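Local atomic coordinates of pyruvate kinase (Pyrobaculum aerophilum, PDB entry 3QTG), a protein that catalyses the last step of glycolysis, the transfer of a phosphate group from phosphoenolpyruvate to ADP, which gives pyruvate and ATP. Residues 65-78 / 404-416. Sequence-based numbering, arbitrary orientation.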
ATOM      1  N   ARG A  65       8.955 -36.959  31.010  1.00 50.76           N
ATOM      2  CA  ARG A  65       8.443 -36.165  32.144  1.00 51.10           C
ATOM      3  C   ARG A  65       9.468 -36.043  33.261  1.00 51.88           C
ATOM      4  O   ARG A  65       9.496 -35.041  33.988  1.00 51.86           O
ATOM      5  CB  ARG A  65       7.142 -36.759  32.691  1.00 50.85           C
ATOM      6  CG  ARG A  65       5.964 -36.660  31.726  1.00 49.86           C
ATOM      7  CD  ARG A  65       5.761 -35.219  31.196  1.00 47.67           C
ATOM      8  NE  ARG A  65       4.629 -35.190  30.275  1.00 46.97           N
ATOM      9  CZ  ARG A  65       4.453 -34.320  29.283  1.00 45.60           C
ATOM     10  NH1 ARG A  65       5.345 -33.361  29.031  1.00 43.60           N
ATOM     11  NH2 ARG A  65       3.368 -34.423  28.533  1.00 44.29           N
ATOM     12  N   SER A  66      10.315 -37.061  33.366  1.00 52.36           N
ATOM     13  CA  SER A  66      11.413 -37.076  34.323  1.00 53.52           C
ATOM     14  C   SER A  66      12.450 -36.009  33.938  1.00 52.58           C
ATOM     15  O   SER A  66      12.921 -35.250  34.779  1.00 52.40           O
ATOM     16  CB  SER A  66      12.030 -38.482  34.375  1.00 53.94           C
ATOM     17  OG  SER A  66      13.209 -38.491  35.153  1.00 56.14           O
ATOM     18  N   TYR A  67      12.772 -35.950  32.651  1.00 52.24           N
ATOM     19  CA  TYR A  67      13.695 -34.949  32.111  1.00 51.68           C
ATOM     20  C   TYR A  67      13.129 -33.545  32.294  1.00 52.25           C
ATOM     21  O   TYR A  67      13.837 -32.625  32.711  1.00 51.81           O
ATOM     22  CB  TYR A  67      13.954 -35.217  30.623  1.00 50.58           C
ATOM     23  CG  TYR A  67      14.553 -34.013  29.924  1.00 49.54           C
ATOM     24  CD1 TYR A  67      15.934 -33.823  29.893  1.00 49.44           C
ATOM     25  CD2 TYR A  67      13.735 -33.049  29.324  1.00 46.45           C
ATOM     26  CE1 TYR A  67      16.482 -32.720  29.272  1.00 49.14           C
ATOM     27  CE2 TYR A  67      14.272 -31.935  28.709  1.00 45.39           C
ATOM     28  CZ  TYR A  67      15.640 -31.777  28.683  1.00 47.67           C
ATOM     29  OH  TYR A  67      16.189 -30.679  28.101  1.00 45.54           O
ATOM     30  N   GLU A  68      11.846 -33.401  31.956  1.00 52.86           N
ATOM     31  CA  GLU A  68      11.122 -32.146  32.079  1.00 54.10           C
ATOM     32  C   GLU A  68      11.199 -31.579  33.500  1.00 55.10           C
ATOM     33  O   GLU A  68      11.412 -30.377  33.676  1.00 54.42           O
ATOM     34  CB  GLU A  68       9.669 -32.344  31.641  1.00 53.70           C
ATOM     35  CG  GLU A  68       8.657 -31.402  32.294  1.00 54.41           C
ATOM     36  CD  GLU A  68       7.322 -31.402  31.569  1.00 54.65           C
ATOM     37  OE1 GLU A  68       7.231 -32.035  30.479  1.00 56.27           O
ATOM     38  OE2 GLU A  68       6.369 -30.774  32.085  1.00 54.11           O
ATOM     39  N   LYS A  69      11.041 -32.458  34.496  1.00 56.86           N
ATOM     40  CA  LYS A  69      11.118 -32.084  35.913  1.00 58.56           C
ATOM     41  C   LYS A  69      12.529 -31.629  36.286  1.00 58.87           C
ATOM     42  O   LYS A  69      12.709 -30.550  36.850  1.00 59.39           O
ATOM     43  CB  LYS A  69      10.677 -33.252  36.807  1.00 59.42           C
ATOM     44  CG  LYS A  69      10.277 -32.852  38.232  1.00 60.45           C
ATOM     45  CD  LYS A  69       9.861 -34.083  39.050  1.00 61.94           C
ATOM     46  CE  LYS A  69       9.480 -33.708  40.496  1.00 64.51           C
ATOM     47  NZ  LYS A  69       9.135 -34.922  41.327  1.00 65.10           N
ATOM     48  N   ALA A  70      13.520 -32.456  35.964  1.00 59.39           N
ATOM     49  CA  ALA A  70      14.925 -32.149  36.233  1.00 59.96           C
ATOM     50  C   ALA A  70      15.391 -30.827  35.609  1.00 59.87           C
ATOM     51  O   ALA A  70      16.050 -30.021  36.277  1.00 59.90           O
ATOM     52  CB  ALA A  70      15.814 -33.297  35.766  1.00 60.04           C
ATOM     53  N   LYS A  71      15.049 -30.602  34.336  1.00 59.28           N
ATOM     54  CA  LYS A  71      15.590 -29.449  33.601  1.00 59.11           C
ATOM     55  C   LYS A  71      14.642 -28.254  33.564  1.00 58.57           C
ATOM     56  O   LYS A  71      14.966 -27.201  32.987  1.00 57.86           O
ATOM     57  CB  LYS A  71      16.023 -29.844  32.177  1.00 58.71           C
ATOM     58  CG  LYS A  71      17.059 -30.967  32.102  1.00 60.28           C
ATOM     59  CD  LYS A  71      18.380 -30.589  32.760  1.00 62.64           C
ATOM     60  CE  LYS A  71      19.543 -31.239  32.039  1.00 64.40           C
ATOM     61  NZ  LYS A  71      20.698 -31.500  32.950  1.00 66.23           N
ATOM     62  N   ASN A  72      13.477 -28.419  34.189  1.00 58.51           N
ATOM     63  CA  ASN A  72      12.431 -27.392  34.171  1.00 57.86           C
ATOM     64  C   ASN A  72      12.077 -26.950  32.736  1.00 56.22           C
ATOM     65  O   ASN A  72      11.968 -25.751  32.443  1.00 55.77           O
ATOM     66  CB  ASN A  72      12.859 -26.208  35.028  1.00 58.86           C
ATOM     67  CG  ASN A  72      11.689 -25.465  35.619  1.00 61.07           C
ATOM     68  OD1 ASN A  72      10.830 -26.052  36.288  1.00 65.42           O
ATOM     69  ND2 ASN A  72      11.658 -24.160  35.401  1.00 61.67           N
ATOM     70  N   ARG A  73      11.919 -27.932  31.849  1.00 54.58           N
ATOM     71  CA  ARG A  73      11.622 -27.678  30.432  1.00 52.96           C
ATOM     72  C   ARG A  73      10.386 -28.408  29.995  1.00 51.79           C
ATOM     73  O   ARG A  73      10.451 -29.609  29.737  1.00 52.22           O
ATOM     74  CB  ARG A  73      12.773 -28.106  29.528  1.00 52.44           C
ATOM     75  CG  ARG A  73      13.919 -27.146  29.511  1.00 52.44           C
ATOM     76  CD  ARG A  73      14.904 -27.483  28.419  1.00 50.33           C
ATOM     77  NE  ARG A  73      14.378 -27.120  27.114  1.00 47.26           N
ATOM     78  CZ  ARG A  73      14.223 -27.965  26.093  1.00 46.37           C
ATOM     79  NH1 ARG A  73      14.551 -29.261  26.204  1.00 44.06           N
ATOM     80  NH2 ARG A  73      13.731 -27.507  24.952  1.00 42.58           N
ATOM     81  N   PRO A  74       9.259 -27.680  29.883  1.00 51.05           N
ATOM     82  CA  PRO A  74       7.985 -28.237  29.409  1.00 50.15           C
ATOM     83  C   PRO A  74       8.164 -28.774  27.998  1.00 48.65           C
ATOM     84  O   PRO A  74       8.696 -28.074  27.134  1.00 48.54           O
ATOM     85  CB  PRO A  74       7.053 -27.018  29.379  1.00 50.04           C
ATOM     86  CG  PRO A  74       7.692 -26.019  30.328  1.00 51.66           C
ATOM     87  CD  PRO A  74       9.162 -26.231  30.160  1.00 51.23           C
ATOM     88  N   LEU A  75       7.755 -30.017  27.773  1.00 47.37           N
ATOM     89  CA  LEU A  75       7.900 -30.639  26.468  1.00 45.63           C
ATOM     90  C   LEU A  75       6.547 -31.156  26.075  1.00 44.83           C
ATOM     91  O   LEU A  75       5.807 -31.650  26.915  1.00 45.90           O
ATOM     92  CB  LEU A  75       8.918 -31.790  26.508  1.00 46.08           C
ATOM     93  CG  LEU A  75      10.406 -31.474  26.713  1.00 46.02           C
ATOM     94  CD1 LEU A  75      11.219 -32.768  26.734  1.00 45.52           C
ATOM     95  CD2 LEU A  75      10.978 -30.509  25.665  1.00 43.60           C
ATOM     96  N   ALA A  76       6.208 -31.016  24.807  1.00 43.16           N
ATOM     97  CA  ALA A  76       4.977 -31.589  24.279  1.00 42.51           C
ATOM     98  C   ALA A  76       5.173 -33.075  24.016  1.00 42.36           C
ATOM     99  O   ALA A  76       6.196 -33.486  23.447  1.00 42.87           O
ATOM    100  CB  ALA A  76       4.556 -30.882  22.988  1.00 41.06           C
ATOM    101  N   VAL A  77       4.180 -33.867  24.413  1.00 41.58           N
ATOM    102  CA  VAL A  77       4.090 -35.267  24.007  1.00 40.26           C
ATOM    103  C   VAL A  77       2.980 -35.427  22.988  1.00 39.63           C
ATOM    104  O   VAL A  77       1.816 -35.095  23.252  1.00 39.53           O
ATOM    105  CB  VAL A  77       3.851 -36.214  25.225  1.00 40.94           C
ATOM    106  CG1 VAL A  77       3.549 -37.645  24.762  1.00 39.88           C
ATOM    107  CG2 VAL A  77       5.047 -36.192  26.133  1.00 39.53           C
ATOM    108  N   ILE A  78       3.361 -35.951  21.823  1.00 39.26           N
ATOM    109  CA  ILE A  78       2.469 -36.238  20.720  1.00 38.39           C
ATOM    110  C   ILE A  78       2.350 -37.772  20.538  1.00 39.20           C
ATOM    111  O   ILE A  78       3.352 -38.495  20.468  1.00 38.72           O
ATOM    112  CB  ILE A  78       3.026 -35.614  19.410  1.00 37.79           C
ATOM    113  CG1 ILE A  78       3.299 -34.113  19.593  1.00 36.88           C
ATOM    114  CG2 ILE A  78       2.087 -35.885  18.222  1.00 36.77           C
ATOM    115  CD1 ILE A  78       4.437 -33.563  18.729  1.00 33.88           C
ATOM    116  N   PRO A 404      -0.163 -20.677  34.821  1.00 44.21           N
ATOM    117  CA  PRO A 404      -0.190 -21.491  36.065  1.00 45.85           C
ATOM    118  C   PRO A 404      -0.514 -22.976  35.845  1.00 46.76           C
ATOM    119  O   PRO A 404      -0.582 -23.748  36.803  1.00 48.12           O
ATOM    120  CB  PRO A 404      -1.296 -20.823  36.900  1.00 46.06           C
ATOM    121  CG  PRO A 404      -2.184 -20.103  35.888  1.00 45.26           C
ATOM    122  CD  PRO A 404      -1.452 -20.000  34.565  1.00 43.97           C
ATOM    123  N   ASN A 405      -0.740 -23.363  34.590  0.60 46.53           N
ATOM    124  CA  ASN A 405      -1.100 -24.729  34.245  0.60 46.50           C
ATOM    125  C   ASN A 405       0.054 -25.374  33.488  0.60 46.31           C
ATOM    126  O   ASN A 405       0.458 -24.903  32.416  0.60 45.42           O
ATOM    127  CB  ASN A 405      -2.389 -24.746  33.410  0.60 46.27           C
ATOM    128  CG  ASN A 405      -2.920 -26.160  33.141  0.60 46.97           C
ATOM    129  OD1 ASN A 405      -2.311 -27.174  33.513  0.60 47.77           O
ATOM    130  ND2 ASN A 405      -4.073 -26.225  32.494  0.60 47.46           N
ATOM    131  N   VAL A 406       0.597 -26.443  34.061  1.00 46.66           N
ATOM    132  CA  VAL A 406       1.727 -27.152  33.455  1.00 46.47           C
ATOM    133  C   VAL A 406       1.321 -27.805  32.131  1.00 45.54           C
ATOM    134  O   VAL A 406       2.109 -27.856  31.195  1.00 45.19           O
ATOM    135  CB  VAL A 406       2.383 -28.167  34.452  1.00 47.25           C
ATOM    136  CG1 VAL A 406       1.443 -29.320  34.771  1.00 48.92           C
ATOM    137  CG2 VAL A 406       3.719 -28.678  33.912  1.00 47.48           C
ATOM    138  N   ARG A 407       0.074 -28.260  32.047  1.00 45.40           N
ATOM    139  CA  ARG A 407      -0.450 -28.836  30.812  1.00 45.25           C
ATOM    140  C   ARG A 407      -0.562 -27.814  29.656  1.00 43.93           C
ATOM    141  O   ARG A 407      -0.387 -28.168  28.486  1.00 43.23           O
ATOM    142  CB  ARG A 407      -1.778 -29.551  31.063  1.00 44.94           C
ATOM    143  CG  ARG A 407      -1.609 -30.817  31.882  1.00 48.77           C
ATOM    144  CD  ARG A 407      -2.949 -31.462  32.245  1.00 51.24           C
ATOM    145  NE  ARG A 407      -3.479 -32.228  31.114  1.00 52.98           N
ATOM    146  CZ  ARG A 407      -4.554 -33.014  31.155  1.00 54.45           C
ATOM    147  NH1 ARG A 407      -5.258 -33.158  32.281  1.00 54.55           N
ATOM    148  NH2 ARG A 407      -4.932 -33.656  30.058  1.00 54.02           N
ATOM    149  N   VAL A 408      -0.865 -26.563  29.987  1.00 43.70           N
ATOM    150  CA  VAL A 408      -0.818 -25.471  29.003  1.00 43.17           C
ATOM    151  C   VAL A 408       0.628 -25.200  28.545  1.00 42.86           C
ATOM    152  O   VAL A 408       0.900 -25.089  27.343  1.00 42.74           O
ATOM    153  CB  VAL A 408      -1.509 -24.158  29.535  1.00 43.58           C
ATOM    154  CG1 VAL A 408      -1.344 -23.023  28.536  1.00 43.20           C
ATOM    155  CG2 VAL A 408      -3.006 -24.387  29.800  1.00 43.43           C
ATOM    156  N   ALA A 409       1.567 -25.138  29.489  1.00 42.59           N
ATOM    157  CA  ALA A 409       2.973 -24.942  29.123  1.00 41.95           C
ATOM    158  C   ALA A 409       3.461 -25.983  28.109  1.00 41.25           C
ATOM    159  O   ALA A 409       4.156 -25.648  27.157  1.00 40.38           O
ATOM    160  CB  ALA A 409       3.874 -24.930  30.365  1.00 42.11           C
ATOM    161  N   ARG A 410       3.094 -27.244  28.338  1.00 41.16           N
ATOM    162  CA  ARG A 410       3.471 -28.338  27.455  1.00 40.64           C
ATOM    163  C   ARG A 410       2.863 -28.207  26.060  1.00 39.48           C
ATOM    164  O   ARG A 410       3.496 -28.528  25.073  1.00 39.64           O
ATOM    165  CB  ARG A 410       3.043 -29.659  28.081  1.00 40.51           C
ATOM    166  CG  ARG A 410       3.900 -30.084  29.266  1.00 42.13           C
ATOM    167  CD  ARG A 410       3.172 -31.142  30.087  1.00 42.21           C
ATOM    168  NE  ARG A 410       3.926 -31.527  31.267  1.00 45.11           N
ATOM    169  CZ  ARG A 410       3.459 -32.311  32.247  1.00 46.79           C
ATOM    170  NH1 ARG A 410       2.222 -32.815  32.203  1.00 45.26           N
ATOM    171  NH2 ARG A 410       4.234 -32.587  33.285  1.00 46.86           N
ATOM    172  N   SER A 411       1.611 -27.774  25.993  1.00 39.56           N
ATOM    173  CA  SER A 411       0.915 -27.610  24.736  1.00 39.69           C
ATOM    174  C   SER A 411       1.636 -26.564  23.862  1.00 39.35           C
ATOM    175  O   SER A 411       1.839 -26.774  22.663  1.00 39.04           O
ATOM    176  CB  SER A 411      -0.517 -27.165  25.037  1.00 40.44           C
ATOM    177  OG  SER A 411      -1.384 -27.414  23.956  1.00 42.10           O
ATOM    178  N   LEU A 412       2.066 -25.470  24.490  1.00 38.77           N
ATOM    179  CA  LEU A 412       2.610 -24.296  23.788  1.00 38.63           C
ATOM    180  C   LEU A 412       4.067 -24.489  23.352  1.00 38.44           C
ATOM    181  O   LEU A 412       4.600 -23.731  22.548  1.00 37.28           O
ATOM    182  CB  LEU A 412       2.482 -23.054  24.683  1.00 38.65           C
ATOM    183  CG  LEU A 412       1.071 -22.716  25.138  1.00 37.64           C
ATOM    184  CD1 LEU A 412       1.112 -21.480  26.023  1.00 39.55           C
ATOM    185  CD2 LEU A 412       0.127 -22.516  23.932  1.00 37.16           C
ATOM    186  N   SER A 413       4.678 -25.544  23.872  1.00 38.89           N
ATOM    187  CA  SER A 413       6.055 -25.894  23.566  1.00 39.11           C
ATOM    188  C   SER A 413       6.365 -26.073  22.070  1.00 37.60           C
ATOM    189  O   SER A 413       7.497 -25.851  21.633  1.00 37.15           O
ATOM    190  CB  SER A 413       6.392 -27.175  24.311  1.00 40.05           C
ATOM    191  OG  SER A 413       7.798 -27.295  24.390  1.00 45.61           O
ATOM    192  N   ILE A 414       5.356 -26.480  21.295  1.00 36.18           N
ATOM    193  CA  ILE A 414       5.523 -26.704  19.862  1.00 34.74           C
ATOM    194  C   ILE A 414       4.792 -25.664  18.992  1.00 34.23           C
ATOM    195  O   ILE A 414       4.589 -25.869  17.796  1.00 34.04           O
ATOM    196  CB  ILE A 414       5.210 -28.194  19.450  1.00 35.05           C
ATOM    197  CG1 ILE A 414       3.736 -28.581  19.692  1.00 33.65           C
ATOM    198  CG2 ILE A 414       6.144 -29.156  20.211  1.00 35.27           C
ATOM    199  CD1 ILE A 414       3.288 -29.742  18.798  1.00 33.21           C
ATOM    200  N   VAL A 415       4.404 -24.547  19.608  1.00 33.74           N
ATOM    201  CA  VAL A 415       3.828 -23.415  18.891  1.00 33.36           C
ATOM    202  C   VAL A 415       4.960 -22.408  18.587  1.00 33.18           C
ATOM    203  O   VAL A 415       5.833 -22.168  19.430  1.00 34.25           O
ATOM    204  CB  VAL A 415       2.655 -22.754  19.706  1.00 33.43           C
ATOM    205  CG1 VAL A 415       2.057 -21.558  18.930  1.00 33.07           C
ATOM    206  CG2 VAL A 415       1.533 -23.781  19.995  1.00 33.61           C
ATOM    207  N   TRP A 416       4.961 -21.870  17.376  1.00 33.42           N
ATOM    208  CA  TRP A 416       5.905 -20.825  16.918  1.00 33.68           C
ATOM    209  C   TRP A 416       6.297 -19.779  17.975  1.00 34.39           C
ATOM    210  O   TRP A 416       5.435 -19.100  18.530  1.00 35.42           O
ATOM    211  CB  TRP A 416       5.300 -20.097  15.715  1.00 32.00           C
ATOM    212  CG  TRP A 416       6.047 -18.852  15.306  1.00 32.36           C
ATOM    213  CD1 TRP A 416       5.841 -17.573  15.774  1.00 30.07           C
ATOM    214  CD2 TRP A 416       7.101 -18.758  14.337  1.00 30.47           C
ATOM    215  NE1 TRP A 416       6.691 -16.709  15.164  1.00 28.63           N
ATOM    216  CE2 TRP A 416       7.489 -17.394  14.285  1.00 30.75           C
ATOM    217  CE3 TRP A 416       7.749 -19.691  13.504  1.00 31.92           C
ATOM    218  CZ2 TRP A 416       8.507 -16.921  13.428  1.00 30.40           C
ATOM    219  CZ3 TRP A 416       8.781 -19.224  12.637  1.00 30.97           C
ATOM    220  CH2 TRP A 416       9.136 -17.836  12.614  1.00 31.67           C
TER
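The guanidinium groups of Arg65 and Arg410 lie flat on each other, centres 3.7 Å apart and planes 16° from parallel. On the far face of Arg410 sits Val406 CG2; on that of Arg65, Val77 CG2. At the edge of Arg410, in its plane, Glu68 OE2 takes a side-on salt bridge from NE (2.7 Å) and NH2 (3.0 Å). The NE bond is fairly straight and on the syn side; the NH2 bond is more bent and comes from above the carboxylate, which is turned 71° from the guanidinium plane. Glu68 OE1 accepts a salt-bridging hydrogen bond from Arg65 NH1 at 2.7 Å, so one carboxylate holds both stacked groups. Arg65 NH1 also donates to Leu75 O, and Arg65 NH2 pairs with Asp198. Arg410 is extended from CG to NE (chi2 162°), which carries its head past Leu75 O to Glu68. A leucine in place of Arg410 would probably leave Glu68 OE2 without its two donors and Arg65 without its stacking partner. Apolar contacts flank this network. Pro74 CB packs on Ala409 CB, Ala76 CB touches Arg410 O (3.3 Å) and Ile414 CG2, and Ile78 CD1 reaches Ile414 CD1. Ser413 OG hydrogen-bonds to Asp43 O, with Pro74 O also within reach. This is an interdomain interface: helix 406-412 of the C-terminal alpha/beta domain and the turn after it pack against the end of helix 54-71, the connection and the start of strand 76-80 of the TIM barrel.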